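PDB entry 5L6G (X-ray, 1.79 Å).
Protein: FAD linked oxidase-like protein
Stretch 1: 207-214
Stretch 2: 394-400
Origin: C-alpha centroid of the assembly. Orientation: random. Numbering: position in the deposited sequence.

Stretch 1 (207-214) FWALRGAG
Stretch 2 (394-400) PGAGSYA

The contact joins a helical stretch to an irregular loop distant in sequence, at least 185 residues between touching residues, and its main rule is that loop donors meet the helix's carbonyls, two of which also accept a bond from their own stretch, while the Arg211 side chain donates in return to a loop carbonyl. Phe207 to Leu210 keep helical torsions, with phi near -60° and psi from -36° to -52°. Arg211 then swings to -88/63, Gly212 to 149/-30 and Ala213 to -137/27. The loop has no regular structure. Its register is set by two close backbone approaches, Trp208 CA to Gly397 CA at 4.3 Å and Gly212 CA to Tyr399 CA at 3.8 Å, so both chains advance in the same sense. Together they bury 386 Å².

Ser398 gives the most surface, 93 Å², and is the peg of the joint. At -70/-24, it sends Ser398 N to Trp208 O, a 3.0 Å hydrogen bond with an angle of 149° at the hydrogen. With chi1 in p (61°), Ser398 OG donates to Ala209 O, also at 3.0 Å. Ala209 O already accepts from Ala213 N at 3.1 Å, so the hydroxyl shares an acceptor with the helix's own bonding. The CB is used as well: Ser398 CB lies 3.7 Å from the centroid of the six-membered ring of Trp208, 9° off the normal, a CH-pi contact over the face. From one buried position, Ser398 uses its N and OG as donors and its CB against the ring.

Trp208, covering 75 Å², supplies that surface. Its CA-to-CB bond points sideways, but chi1 of -179° (t) and chi2 of 90° bring the indole to the loop. Gly397 C and Ser398 N lie over one face, with Trp208 NE1 3.2 Å from Gly397 C, while Gly395 O sits at the edge, 3.4 Å from Trp208 CD1. The indole nitrogen gives its proton to a water, Trp208 NE1 to water oxygen 2.9 Å, and this water oxygen also lies within hydrogen-bonding reach of Pro394 O (2.5 Å) and Gly397 O (3.0 Å), tying the indole to the loop backbone.

Arg211, covering 59 Å², works with both main chain and side chain. Arg211 O accepts from Tyr399 N at 3.0 Å and 156°. The side chain, m, t, p with chi4 at -107°, also starts sideways and curls back so that the guanidinium meets Ala396 O near its plane: Arg211 NH1 to Ala396 O is 2.8 Å, and a weak bond from Arg211 NH2 to Ala396 O spans 3.1 Å. Arg211 NH1 also makes a weak bond to Phe207 O at 3.3 Å, bracing the arm against its own helix.

Gly212, and less strictly Gly397, let the backbones approach. At Gly212, an ideal CB would fall 2.1 Å from Tyr399 N and 2.6 Å from Ser398 OG, and the backbone angles themselves call for glycine. Gly397, extended at -162/166, would hold a CB 3.0 Å from Arg211 O, a tight fit. The CA-to-CB bond of Ala396 points away; its carbonyl O is the acceptor for the arginine. Tyr399 (-51/128, chi1 -180°, t; chi2 89°) contributes its amide here, while its ring leads away and its OH is hydrogen-bonded elsewhere in the structure.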

# COMPACT_ATOMS: atom_id res chain seq x y z
N PHE A 207 5.72 17.49 -4.81
CA PHE A 207 4.49 17.10 -4.13
C PHE A 207 3.72 16.12 -5.01
O PHE A 207 3.25 15.09 -4.55
CB PHE A 207 3.65 18.32 -3.82
CG PHE A 207 2.60 18.06 -2.79
CD1 PHE A 207 2.94 17.48 -1.57
CD2 PHE A 207 1.29 18.39 -3.02
CE1 PHE A 207 1.98 17.24 -0.61
CE2 PHE A 207 0.31 18.15 -2.06
CZ PHE A 207 0.67 17.58 -0.85
N TRP A 208 3.63 16.45 -6.30
CA TRP A 208 3.03 15.54 -7.28
C TRP A 208 3.77 14.20 -7.30
O TRP A 208 3.14 13.15 -7.15
CB TRP A 208 3.02 16.21 -8.67
CG TRP A 208 2.40 15.37 -9.76
CD1 TRP A 208 1.10 15.36 -10.13
CD2 TRP A 208 3.08 14.43 -10.60
NE1 TRP A 208 0.92 14.46 -11.17
CE2 TRP A 208 2.12 13.88 -11.46
CE3 TRP A 208 4.40 13.99 -10.70
CZ2 TRP A 208 2.44 12.92 -12.41
CZ3 TRP A 208 4.72 13.05 -11.65
CH2 TRP A 208 3.74 12.52 -12.49
N ALA A 209 5.09 14.21 -7.44
CA ALA A 209 5.85 12.96 -7.52
C ALA A 209 5.75 12.11 -6.24
O ALA A 209 5.59 10.89 -6.30
CB ALA A 209 7.31 13.22 -7.88
N LEU A 210 5.78 12.76 -5.08
CA LEU A 210 5.66 12.06 -3.80
C LEU A 210 4.37 11.27 -3.68
O LEU A 210 4.35 10.20 -3.04
CB LEU A 210 5.68 13.03 -2.62
CG LEU A 210 7.00 13.70 -2.29
CD1 LEU A 210 6.77 14.68 -1.14
CD2 LEU A 210 8.06 12.68 -1.94
N ARG A 211 3.30 11.83 -4.24
CA ARG A 211 1.98 11.34 -3.99
C ARG A 211 1.61 10.23 -4.96
O ARG A 211 0.66 10.37 -5.73
CB ARG A 211 0.98 12.50 -3.97
CG ARG A 211 1.03 13.13 -2.58
CD ARG A 211 0.71 14.58 -2.54
NE ARG A 211 -0.62 14.94 -2.98
CZ ARG A 211 -0.90 15.54 -4.13
NH1 ARG A 211 0.04 15.77 -5.04
NH2 ARG A 211 -2.16 15.90 -4.38
N GLY A 212 2.38 9.14 -4.85
CA GLY A 212 2.23 7.95 -5.69
C GLY A 212 3.53 7.20 -5.93
O GLY A 212 3.52 5.98 -6.13
N ALA A 213 4.65 7.92 -5.93
CA ALA A 213 5.95 7.33 -6.24
C ALA A 213 7.05 7.81 -5.30
O ALA A 213 8.23 7.81 -5.65
CB ALA A 213 6.31 7.63 -7.69
N GLY A 214 6.66 8.19 -4.08
CA GLY A 214 7.54 8.91 -3.15
C GLY A 214 8.81 8.21 -2.69
O GLY A 214 9.74 8.86 -2.22
N PRO A 394 -7.19 13.71 -12.45
CA PRO A 394 -6.08 12.98 -13.07
C PRO A 394 -4.73 13.69 -13.01
O PRO A 394 -3.71 13.03 -13.21
CB PRO A 394 -6.50 12.82 -14.54
CG PRO A 394 -7.73 13.62 -14.73
CD PRO A 394 -8.33 13.89 -13.38
N GLY A 395 -4.71 15.00 -12.78
CA GLY A 395 -3.46 15.74 -12.62
C GLY A 395 -2.99 15.96 -11.19
O GLY A 395 -1.93 16.56 -10.97
N ALA A 396 -3.74 15.49 -10.20
CA ALA A 396 -3.45 15.79 -8.79
C ALA A 396 -2.15 15.21 -8.25
O ALA A 396 -1.51 15.84 -7.40
CB ALA A 396 -4.59 15.34 -7.90
N GLY A 397 -1.76 14.02 -8.70
CA GLY A 397 -0.61 13.32 -8.12
C GLY A 397 -0.09 12.25 -9.04
O GLY A 397 -0.77 11.86 -9.99
N SER A 398 1.10 11.74 -8.78
CA SER A 398 1.69 10.74 -9.66
C SER A 398 0.98 9.39 -9.58
O SER A 398 1.04 8.60 -10.52
CB SER A 398 3.17 10.54 -9.35
OG SER A 398 3.32 10.09 -8.03
N TYR A 399 0.30 9.12 -8.46
CA TYR A 399 -0.50 7.90 -8.36
C TYR A 399 -1.42 7.80 -9.60
O TYR A 399 -2.17 8.73 -9.89
CB TYR A 399 -1.29 7.86 -7.04
CG TYR A 399 -2.12 6.60 -6.91
CD1 TYR A 399 -1.58 5.46 -6.34
CD2 TYR A 399 -3.43 6.56 -7.38
CE1 TYR A 399 -2.30 4.29 -6.24
CE2 TYR A 399 -4.18 5.37 -7.29
CZ TYR A 399 -3.60 4.25 -6.72
OH TYR A 399 -4.27 3.06 -6.59
N ALA A 400 -1.40 6.67 -10.30
CA ALA A 400 -1.86 6.62 -11.69
C ALA A 400 -3.32 6.28 -11.89
O ALA A 400 -3.87 6.49 -12.96
CB ALA A 400 -1.00 5.64 -12.49
O HOH W 1 -1.28 13.22 -12.56